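Long-range contacts in methanol--corrinoid protein co-methyltransferase (Methanosarcina barkeri, PDB 2I2X), which catalyses methyl transfer from methanol to the cob(I)amide bound to its partner MtaC, the first step of methanogenesis from methanol: residues Ala3-Ser8 against Asp385-Tyr390; Glu100-Gln105 against Leu122-Gly127; Ala375-Gln380 against Cys401-Glu406. All blocks are in the same frame, centred on the assembly; numbering follows the deposited sequence.

Contact 1: residues Ala3-Ser8 against Asp385-Tyr390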
loop_
_atom_site.group_PDB
_atom_site.type_symbol
_atom_site.label_atom_id
_atom_site.label_comp_id
_atom_site.label_asym_id
_atom_site.label_seq_id
_atom_site.Cartn_x
_atom_site.Cartn_y
_atom_site.Cartn_z
ATOM N N ALA A 3 11.943 -17.499 33.594
ATOM C CA ALA A 3 11.554 -18.679 34.427
ATOM C C ALA A 3 12.375 -19.916 34.022
ATOM O O ALA A 3 13.303 -20.285 34.736
ATOM C CB ALA A 3 10.030 -18.950 34.342
ATOM N N LYS A 4 12.069 -20.534 32.881
ATOM C CA LYS A 4 12.764 -21.781 32.491
ATOM C C LYS A 4 13.656 -21.597 31.254
ATOM O O LYS A 4 13.173 -21.550 30.128
ATOM C CB LYS A 4 11.749 -22.935 32.316
ATOM C CG LYS A 4 12.358 -24.320 31.984
ATOM C CD LYS A 4 13.286 -24.834 33.093
ATOM C CE LYS A 4 13.920 -26.198 32.730
ATOM N NZ LYS A 4 14.980 -26.114 31.661
ATOM N N ARG A 5 14.960 -21.518 31.466
ATOM C CA ARG A 5 15.861 -20.981 30.440
ATOM C C ARG A 5 16.307 -21.970 29.369
ATOM O O ARG A 5 16.415 -23.149 29.639
ATOM C CB ARG A 5 17.038 -20.265 31.096
ATOM C CG ARG A 5 16.583 -19.518 32.331
ATOM C CD ARG A 5 17.181 -18.153 32.463
ATOM N NE ARG A 5 16.268 -17.165 31.933
ATOM C CZ ARG A 5 15.818 -16.088 32.573
ATOM N NH1 ARG A 5 16.188 -15.795 33.818
ATOM N NH2 ARG A 5 14.987 -15.277 31.926
ATOM N N TYR A 6 16.548 -21.480 28.153
ATOM C CA TYR A 6 16.946 -22.342 27.042
ATOM C C TYR A 6 18.432 -22.595 27.060
ATOM O O TYR A 6 19.217 -21.665 27.127
ATOM C CB TYR A 6 16.523 -21.756 25.673
ATOM C CG TYR A 6 15.082 -22.016 25.355
ATOM C CD1 TYR A 6 14.698 -23.119 24.595
ATOM C CD2 TYR A 6 14.081 -21.171 25.843
ATOM C CE1 TYR A 6 13.339 -23.372 24.330
ATOM C CE2 TYR A 6 12.730 -21.408 25.581
ATOM C CZ TYR A 6 12.376 -22.516 24.833
ATOM O OH TYR A 6 11.058 -22.739 24.588
ATOM N N THR A 7 18.815 -23.864 26.988
ATOM C CA THR A 7 20.240 -24.239 26.987
ATOM C C THR A 7 20.510 -25.187 25.847
ATOM O O THR A 7 21.591 -25.772 25.747
ATOM C CB THR A 7 20.730 -24.812 28.375
ATOM O OG1 THR A 7 19.802 -25.791 28.852
ATOM C CG2 THR A 7 20.804 -23.685 29.431
ATOM N N SER A 8 19.518 -25.339 24.968
ATOM C CA SER A 8 19.723 -26.093 23.732
ATOM C C SER A 8 18.834 -25.526 22.638
ATOM O O SER A 8 17.964 -24.711 22.939
ATOM C CB SER A 8 19.509 -27.598 23.941
ATOM O OG SER A 8 18.278 -27.818 24.573
ATOM N N ASP A 385 25.271 -20.336 27.085
ATOM C CA ASP A 385 25.258 -19.723 28.434
ATOM C C ASP A 385 23.832 -19.320 28.845
ATOM O O ASP A 385 23.612 -18.342 29.554
ATOM C CB ASP A 385 26.249 -18.539 28.537
ATOM C CG ASP A 385 27.726 -19.001 28.597
ATOM O OD1 ASP A 385 28.495 -18.679 27.668
ATOM O OD2 ASP A 385 28.135 -19.694 29.566
ATOM N N GLY A 386 22.863 -20.117 28.408
ATOM C CA GLY A 386 21.448 -19.787 28.539
ATOM C C GLY A 386 20.911 -19.435 29.905
ATOM O O GLY A 386 19.862 -18.768 30.008
ATOM N N ASP A 387 21.595 -19.873 30.968
ATOM C CA ASP A 387 21.121 -19.581 32.339
ATOM C C ASP A 387 21.463 -18.179 32.769
ATOM O O ASP A 387 20.837 -17.650 33.656
ATOM C CB ASP A 387 21.657 -20.588 33.354
ATOM C CG ASP A 387 21.125 -21.987 33.114
ATOM O OD1 ASP A 387 19.882 -22.157 33.049
ATOM O OD2 ASP A 387 21.954 -22.931 33.000
ATOM N N ASN A 388 22.431 -17.586 32.092
ATOM C CA ASN A 388 23.003 -16.304 32.409
ATOM C C ASN A 388 22.539 -15.221 31.404
ATOM O O ASN A 388 22.978 -15.199 30.230
ATOM C CB ASN A 388 24.517 -16.492 32.331
ATOM C CG ASN A 388 25.295 -15.325 32.909
ATOM O OD1 ASN A 388 25.073 -14.167 32.534
ATOM N ND2 ASN A 388 26.241 -15.627 33.808
ATOM N N ILE A 389 21.679 -14.309 31.857
ATOM C CA ILE A 389 21.074 -13.330 30.943
ATOM C C ILE A 389 22.032 -12.271 30.415
ATOM O O ILE A 389 21.845 -11.764 29.293
ATOM C CB ILE A 389 19.811 -12.645 31.533
ATOM C CG1 ILE A 389 20.116 -11.936 32.871
ATOM C CG2 ILE A 389 18.676 -13.664 31.676
ATOM C CD1 ILE A 389 18.966 -11.064 33.390
ATOM N N TYR A 390 23.032 -11.901 31.211
ATOM C CA TYR A 390 24.041 -10.965 30.727
ATOM C C TYR A 390 24.971 -11.661 29.749
ATOM O O TYR A 390 25.166 -11.219 28.616
ATOM C CB TYR A 390 24.849 -10.431 31.901
ATOM C CG TYR A 390 26.214 -9.869 31.566
ATOM C CD1 TYR A 390 26.339 -8.662 30.905
ATOM C CD2 TYR A 390 27.374 -10.536 31.943
ATOM C CE1 TYR A 390 27.567 -8.127 30.603
ATOM C CE2 TYR A 390 28.646 -10.000 31.652
ATOM C CZ TYR A 390 28.725 -8.779 30.984
ATOM O OH TYR A 390 29.950 -8.203 30.683
#

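Contact 2: residues Glu100-Gln105 against Leu122-Gly127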
loop_
_atom_site.group_PDB
_atom_site.type_symbol
_atom_site.label_atom_id
_atom_site.label_comp_id
_atom_site.label_asym_id
_atom_site.label_seq_id
_atom_site.Cartn_x
_atom_site.Cartn_y
_atom_site.Cartn_z
ATOM N N GLU A 100 -14.129 -4.174 24.645
ATOM C CA GLU A 100 -15.311 -3.997 23.852
ATOM C C GLU A 100 -14.978 -3.913 22.372
ATOM O O GLU A 100 -15.745 -4.391 21.539
ATOM C CB GLU A 100 -16.104 -2.782 24.319
ATOM C CG GLU A 100 -16.926 -3.061 25.553
ATOM C CD GLU A 100 -17.669 -1.829 26.043
ATOM O OE1 GLU A 100 -18.447 -1.218 25.255
ATOM O OE2 GLU A 100 -17.477 -1.478 27.230
ATOM N N VAL A 101 -13.831 -3.337 22.044
ATOM C CA VAL A 101 -13.335 -3.463 20.684
ATOM C C VAL A 101 -13.117 -4.949 20.350
ATOM O O VAL A 101 -13.532 -5.426 19.293
ATOM C CB VAL A 101 -12.054 -2.642 20.454
ATOM C CG1 VAL A 101 -11.460 -2.945 19.073
ATOM C CG2 VAL A 101 -12.331 -1.145 20.630
ATOM N N ALA A 102 -12.509 -5.680 21.274
ATOM C CA ALA A 102 -12.247 -7.101 21.060
ATOM C C ALA A 102 -13.550 -7.798 20.753
ATOM O O ALA A 102 -13.624 -8.633 19.856
ATOM C CB ALA A 102 -11.585 -7.735 22.291
ATOM N N HIS A 103 -14.590 -7.436 21.493
ATOM C CA HIS A 103 -15.859 -8.131 21.365
ATOM C C HIS A 103 -16.537 -7.799 20.035
ATOM O O HIS A 103 -17.087 -8.671 19.369
ATOM C CB HIS A 103 -16.777 -7.839 22.566
ATOM C CG HIS A 103 -17.977 -8.725 22.618
ATOM N ND1 HIS A 103 -19.166 -8.402 21.993
ATOM C CD2 HIS A 103 -18.163 -9.946 23.182
ATOM C CE1 HIS A 103 -20.037 -9.379 22.191
ATOM N NE2 HIS A 103 -19.451 -10.330 22.902
ATOM N N ALA A 104 -16.481 -6.537 19.653
ATOM C CA ALA A 104 -17.111 -6.117 18.433
ATOM C C ALA A 104 -16.426 -6.754 17.229
ATOM O O ALA A 104 -17.115 -7.164 16.287
ATOM C CB ALA A 104 -17.102 -4.614 18.332
ATOM N N GLN A 105 -15.086 -6.842 17.262
ATOM C CA GLN A 105 -14.296 -7.492 16.187
ATOM C C GLN A 105 -14.607 -8.987 16.063
ATOM O O GLN A 105 -14.915 -9.467 14.965
ATOM C CB GLN A 105 -12.798 -7.287 16.398
ATOM C CG GLN A 105 -12.331 -5.847 16.301
ATOM C CD GLN A 105 -10.818 -5.732 16.146
ATOM O OE1 GLN A 105 -10.299 -5.694 15.021
ATOM N NE2 GLN A 105 -10.108 -5.646 17.260
ATOM N N LEU A 122 -7.843 -13.510 16.379
ATOM C CA LEU A 122 -7.708 -12.119 16.706
ATOM C C LEU A 122 -6.570 -11.882 17.723
ATOM O O LEU A 122 -6.519 -12.483 18.777
ATOM C CB LEU A 122 -9.049 -11.585 17.213
ATOM C CG LEU A 122 -9.043 -10.141 17.725
ATOM C CD1 LEU A 122 -8.704 -9.175 16.601
ATOM C CD2 LEU A 122 -10.352 -9.782 18.410
ATOM N N ARG A 123 -5.658 -10.995 17.391
ATOM C CA ARG A 123 -4.586 -10.678 18.282
ATOM C C ARG A 123 -4.790 -9.271 18.768
ATOM O O ARG A 123 -5.006 -8.360 17.953
ATOM C CB ARG A 123 -3.285 -10.753 17.544
ATOM C CG ARG A 123 -2.093 -10.274 18.332
ATOM C CD ARG A 123 -0.934 -10.353 17.378
ATOM N NE ARG A 123 0.239 -10.840 18.024
ATOM C CZ ARG A 123 1.102 -11.684 17.491
ATOM N NH1 ARG A 123 0.955 -12.167 16.269
ATOM N NH2 ARG A 123 2.140 -12.041 18.222
ATOM N N HIS A 124 -4.737 -9.111 20.090
ATOM C CA HIS A 124 -4.751 -7.820 20.721
ATOM C C HIS A 124 -3.407 -7.612 21.355
ATOM O O HIS A 124 -2.911 -8.479 22.070
ATOM C CB HIS A 124 -5.840 -7.750 21.793
ATOM C CG HIS A 124 -7.060 -7.005 21.355
ATOM N ND1 HIS A 124 -7.649 -7.194 20.117
ATOM C CD2 HIS A 124 -7.786 -6.050 21.974
ATOM C CE1 HIS A 124 -8.698 -6.400 20.008
ATOM N NE2 HIS A 124 -8.790 -5.682 21.112
ATOM N N THR A 125 -2.827 -6.454 21.074
ATOM C CA THR A 125 -1.554 -6.028 21.618
ATOM C C THR A 125 -1.820 -4.848 22.566
ATOM O O THR A 125 -2.059 -3.703 22.124
ATOM C CB THR A 125 -0.620 -5.598 20.472
ATOM O OG1 THR A 125 -0.408 -6.711 19.615
ATOM C CG2 THR A 125 0.745 -5.064 20.994
ATOM N N ILE A 126 -1.789 -5.144 23.873
ATOM C CA ILE A 126 -2.030 -4.169 24.917
ATOM C C ILE A 126 -0.924 -3.125 24.807
ATOM O O ILE A 126 0.193 -3.434 24.388
ATOM C CB ILE A 126 -2.065 -4.900 26.293
ATOM C CG1 ILE A 126 -3.425 -5.589 26.511
ATOM C CG2 ILE A 126 -1.816 -3.946 27.508
ATOM C CD1 ILE A 126 -3.927 -6.461 25.370
ATOM N N GLY A 127 -1.243 -1.875 25.113
ATOM C CA GLY A 127 -0.196 -0.864 25.276
ATOM C C GLY A 127 0.598 -0.945 26.588
ATOM O O GLY A 127 0.028 -1.178 27.658
#

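Contact 3: residues Ala375-Gln380 against Cys401-Glu406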
loop_
_atom_site.group_PDB
_atom_site.type_symbol
_atom_site.label_atom_id
_atom_site.label_comp_id
_atom_site.label_asym_id
_atom_site.label_seq_id
_atom_site.Cartn_x
_atom_site.Cartn_y
_atom_site.Cartn_z
ATOM N N ALA A 375 21.389 -16.347 11.787
ATOM C CA ALA A 375 20.494 -16.241 12.920
ATOM C C ALA A 375 20.649 -17.476 13.842
ATOM O O ALA A 375 20.688 -17.343 15.079
ATOM C CB ALA A 375 19.066 -16.075 12.446
ATOM N N TYR A 376 20.757 -18.656 13.232
ATOM C CA TYR A 376 20.892 -19.919 13.952
ATOM C C TYR A 376 22.192 -19.898 14.766
ATOM O O TYR A 376 22.218 -20.287 15.934
ATOM C CB TYR A 376 20.892 -21.105 12.967
ATOM C CG TYR A 376 20.948 -22.453 13.638
ATOM C CD1 TYR A 376 22.182 -23.080 13.925
ATOM C CD2 TYR A 376 19.768 -23.101 14.011
ATOM C CE1 TYR A 376 22.221 -24.338 14.593
ATOM C CE2 TYR A 376 19.779 -24.345 14.649
ATOM C CZ TYR A 376 20.991 -24.963 14.953
ATOM O OH TYR A 376 20.940 -26.190 15.593
ATOM N N ARG A 377 23.260 -19.438 14.134
ATOM C CA ARG A 377 24.569 -19.351 14.769
ATOM C C ARG A 377 24.499 -18.426 16.005
ATOM O O ARG A 377 25.012 -18.779 17.078
ATOM C CB ARG A 377 25.609 -18.884 13.748
ATOM C CG ARG A 377 27.002 -18.687 14.266
ATOM C CD ARG A 377 27.962 -18.228 13.167
ATOM N NE ARG A 377 29.218 -17.680 13.700
ATOM C CZ ARG A 377 30.258 -17.277 12.952
ATOM N NH1 ARG A 377 30.215 -17.344 11.624
ATOM N NH2 ARG A 377 31.347 -16.783 13.535
ATOM N N VAL A 378 23.830 -17.280 15.866
ATOM C CA VAL A 378 23.643 -16.379 16.990
ATOM C C VAL A 378 22.815 -17.075 18.041
ATOM O O VAL A 378 23.124 -16.993 19.207
ATOM C CB VAL A 378 22.998 -15.050 16.585
ATOM C CG1 VAL A 378 22.580 -14.240 17.827
ATOM C CG2 VAL A 378 23.953 -14.246 15.700
ATOM N N GLY A 379 21.794 -17.807 17.605
ATOM C CA GLY A 379 21.082 -18.761 18.462
ATOM C C GLY A 379 21.995 -19.656 19.315
ATOM O O GLY A 379 21.762 -19.786 20.532
ATOM N N GLN A 380 23.013 -20.268 18.691
ATOM C CA GLN A 380 23.915 -21.209 19.386
ATOM C C GLN A 380 24.762 -20.497 20.458
ATOM O O GLN A 380 25.099 -21.082 21.505
ATOM C CB GLN A 380 24.861 -21.934 18.414
ATOM C CG GLN A 380 24.226 -23.026 17.584
ATOM C CD GLN A 380 25.111 -23.482 16.420
ATOM O OE1 GLN A 380 25.649 -22.663 15.662
ATOM N NE2 GLN A 380 25.245 -24.792 16.261
ATOM N N CYS A 401 29.288 -9.616 15.795
ATOM C CA CYS A 401 30.530 -8.989 15.291
ATOM C C CYS A 401 31.361 -9.953 14.454
ATOM O O CYS A 401 31.831 -9.578 13.351
ATOM C CB CYS A 401 31.389 -8.413 16.424
ATOM S SG CYS A 401 30.630 -7.019 17.313
ATOM N N ASN A 402 31.526 -11.184 14.955
ATOM C CA ASN A 402 32.231 -12.227 14.202
ATOM C C ASN A 402 31.579 -12.500 12.862
ATOM O O ASN A 402 32.261 -12.572 11.831
ATOM C CB ASN A 402 32.328 -13.524 15.004
ATOM C CG ASN A 402 33.209 -13.379 16.248
ATOM O OD1 ASN A 402 34.106 -12.511 16.309
ATOM N ND2 ASN A 402 32.956 -14.228 17.244
ATOM N N ILE A 403 30.253 -12.624 12.890
ATOM C CA ILE A 403 29.485 -12.911 11.704
ATOM C C ILE A 403 29.635 -11.829 10.647
ATOM O O ILE A 403 29.959 -12.153 9.504
ATOM C CB ILE A 403 28.005 -13.201 12.025
ATOM C CG1 ILE A 403 27.919 -14.573 12.700
ATOM C CG2 ILE A 403 27.163 -13.154 10.720
ATOM C CD1 ILE A 403 26.679 -14.799 13.472
ATOM N N ILE A 404 29.446 -10.562 11.035
ATOM C CA ILE A 404 29.581 -9.434 10.089
ATOM C C ILE A 404 31.014 -9.375 9.536
ATOM O O ILE A 404 31.217 -9.123 8.353
ATOM C CB ILE A 404 29.197 -8.057 10.727
ATOM C CG1 ILE A 404 27.774 -8.041 11.295
ATOM C CG2 ILE A 404 29.440 -6.889 9.745
ATOM C CD1 ILE A 404 26.689 -8.544 10.329
ATOM N N GLU A 405 31.999 -9.630 10.387
ATOM C CA GLU A 405 33.398 -9.633 9.971
ATOM C C GLU A 405 33.674 -10.683 8.916
ATOM O O GLU A 405 34.384 -10.403 7.939
ATOM C CB GLU A 405 34.347 -9.845 11.174
ATOM C CG GLU A 405 34.817 -8.571 11.804
ATOM C CD GLU A 405 35.445 -8.721 13.214
ATOM O OE1 GLU A 405 35.514 -7.687 13.912
ATOM O OE2 GLU A 405 35.870 -9.812 13.645
ATOM N N GLU A 406 33.139 -11.890 9.113
ATOM C CA GLU A 406 33.349 -12.949 8.131
ATOM C C GLU A 406 32.660 -12.529 6.840
ATOM O O GLU A 406 33.230 -12.664 5.753
ATOM C CB GLU A 406 32.833 -14.307 8.616
ATOM C CG GLU A 406 33.655 -14.888 9.755
ATOM C CD GLU A 406 32.952 -16.051 10.467
ATOM O OE1 GLU A 406 32.124 -16.764 9.812
ATOM O OE2 GLU A 406 33.239 -16.248 11.675
#

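Contact 1: residues Ala3-Ser8 against Asp385-Tyr390
No classical hydrogen bond joins the irregular N-terminal residues Ala3-Ser8 to the turn and helix start at Asp385-Tyr390; a carbonyl contact and van der Waals packing hold them together. The polar element is a CA-H...O contact, with Gly386 CA 3.2 Å from Tyr6 O and an angle of 157° at the hydrogen. It depends on glycine, because a CB at this position would point toward residues 3-8 and run into that same carbonyl oxygen.

Packing centres on Arg5. Its CB rests 3.4 Å from Gly386 O, and the chain then bends at chi2 and chi3, so that CD also passes that oxygen. The guanidinium ends flat against Ile389, whose CG2 sits 3.8 Å above the plane, over its centre. Ile389 CG1 takes the crowded position between backbone N and carbonyl carbon (chi1 57°), leaving CG2 to face the arginine. At the exposed margin Thr7 CG2 crosses the Asp387 carboxylate obliquely, 3.8 Å from OD2.

Charge plays a looser part: Arg5 NE has a long, weak ion pair with Glu259, whose carboxylate also accepts a bond from Tyr6 N.

Asp385-Asn388 form a type I beta turn closed by Asn388 N to Asp385 O (2.9 Å), and Asn388 OD1 caps Leu391 N: a turn leading into a helix N-cap, here docking the irregular N-terminal tail on the start of helix 389-409.

Contact 2: residues Glu100-Gln105 against Leu122-Gly127
Gln105 leaves helix 95-116 toward strand 119-126, its CG anti to the carbonyl carbon and the chain extended beyond it. CB lies 4.0 Å from Leu122 CD2, a methyl that also touches the helix backbone at Ala102 O. Farther out, CD and OE1 pass Leu122 CD1, each at 4.1 Å, so the glutamine crosses the leucine at about a right angle. At the tip NE2 meets the His124 ring at its edge, 3.2 Å from CE1, the amide and ring planes being 49° apart. This tip-to-tip meeting is no hydrogen bond: NE2 bonds to Thr85 OG1 on the neighbouring strand, while OE1 has a weak bond with Thr66.

Helix and strand run nearly antiparallel, their axes 165° apart, as expected where a TIM-barrel helix leads back into the next parallel strand; Leu122 and His124 point outward from the barrel wall into the layer of helices.

Ala102 supplies the other half of the grip on His124. Its CB lies over one ring face, 4.0 Å from the centroid and 29° off the normal, a CH-pi contact. Val101 CG1 comes to the ring edge more loosely. An alanine in place of His124 would remove the ring and would probably loosen the packing between Ala102 and the strand, with the Gln105 amide losing its neighbour at CE1. His87 meets His124 with the rings roughly perpendicular, and the His124 side chain lies about 11 Å from that of the zinc ligand Glu164.

Contact 3: residues Ala375-Gln380 against Cys401-Glu406
An almost fully stretched Arg377 (CG anti to the backbone N, chi1 177°, and extended from there to NE) reaches out from helix 372-383 to meet Glu406, whose CG stands anti to its carbonyl carbon and whose chain is extended beyond CG. The two helices probably belong to the helix bundle that accompanies the TIM barrel of MtaB. They are successive in the chain and form an antiparallel pair, with segment axes 10.9 Å apart at closest approach and 147° between their directions.

The charged groups meet end-on. Arg377 NH1 donates to Glu406 OE1 and NH2 to OE2, both at 2.7 Å and both nearly straight, giving a two-pronged salt bridge with one nitrogen for each oxygen. Both oxygens lie close to the guanidinium plane, but the carboxylate is tilted, its plane 33° from that of the guanidinium, so each oxygen is approached from above the carboxylate plane. The third nitrogen, NE, forms a salt bridge with Glu399, one turn before Ile403 on the same helix. With two carboxylates around it, the arginine would probably stay charged and be held against rotation.

Ile403 supplies the apolar part of the contact. Its CG1 is set 3.4 Å above the guanidinium plane, offset toward its rim on the NE side, while Asn402 CB approaches NH2. Ile403 thus shields one face of the group whose edge faces Glu406. Tyr368 and Ile275 extend the apolar packing, touching Ile403 and Val378 respectively. Between the buried Val378 and Ile403, CG2 of the valine meets CD1 of the isoleucine obliquely at 3.6 Å, Ile403 CD1 also lying 3.7 Å from Arg377 CD.

Starting at the N terminus, Ala3-Ser8 are 377 residues from their partner when contact 1 closes its loop at residues 385-390, fastening the tail to the start of helix 389-409. Contact 2 nests inside that loop as a short closure, joining a barrel helix to the strand that follows it. Contact 3 opens at 375-380, still within the large loop, and closes beyond it at 401-406, joining helix 372-383 to helix 389-409, so contacts 1 and 3 cross. They share helix 389-409, one near its start and the other farther along, with nearest atoms about 6 Å apart. Contacts 2 and 3 lie in series on opposite sides of the chain's centre, their centres about 38 Å apart.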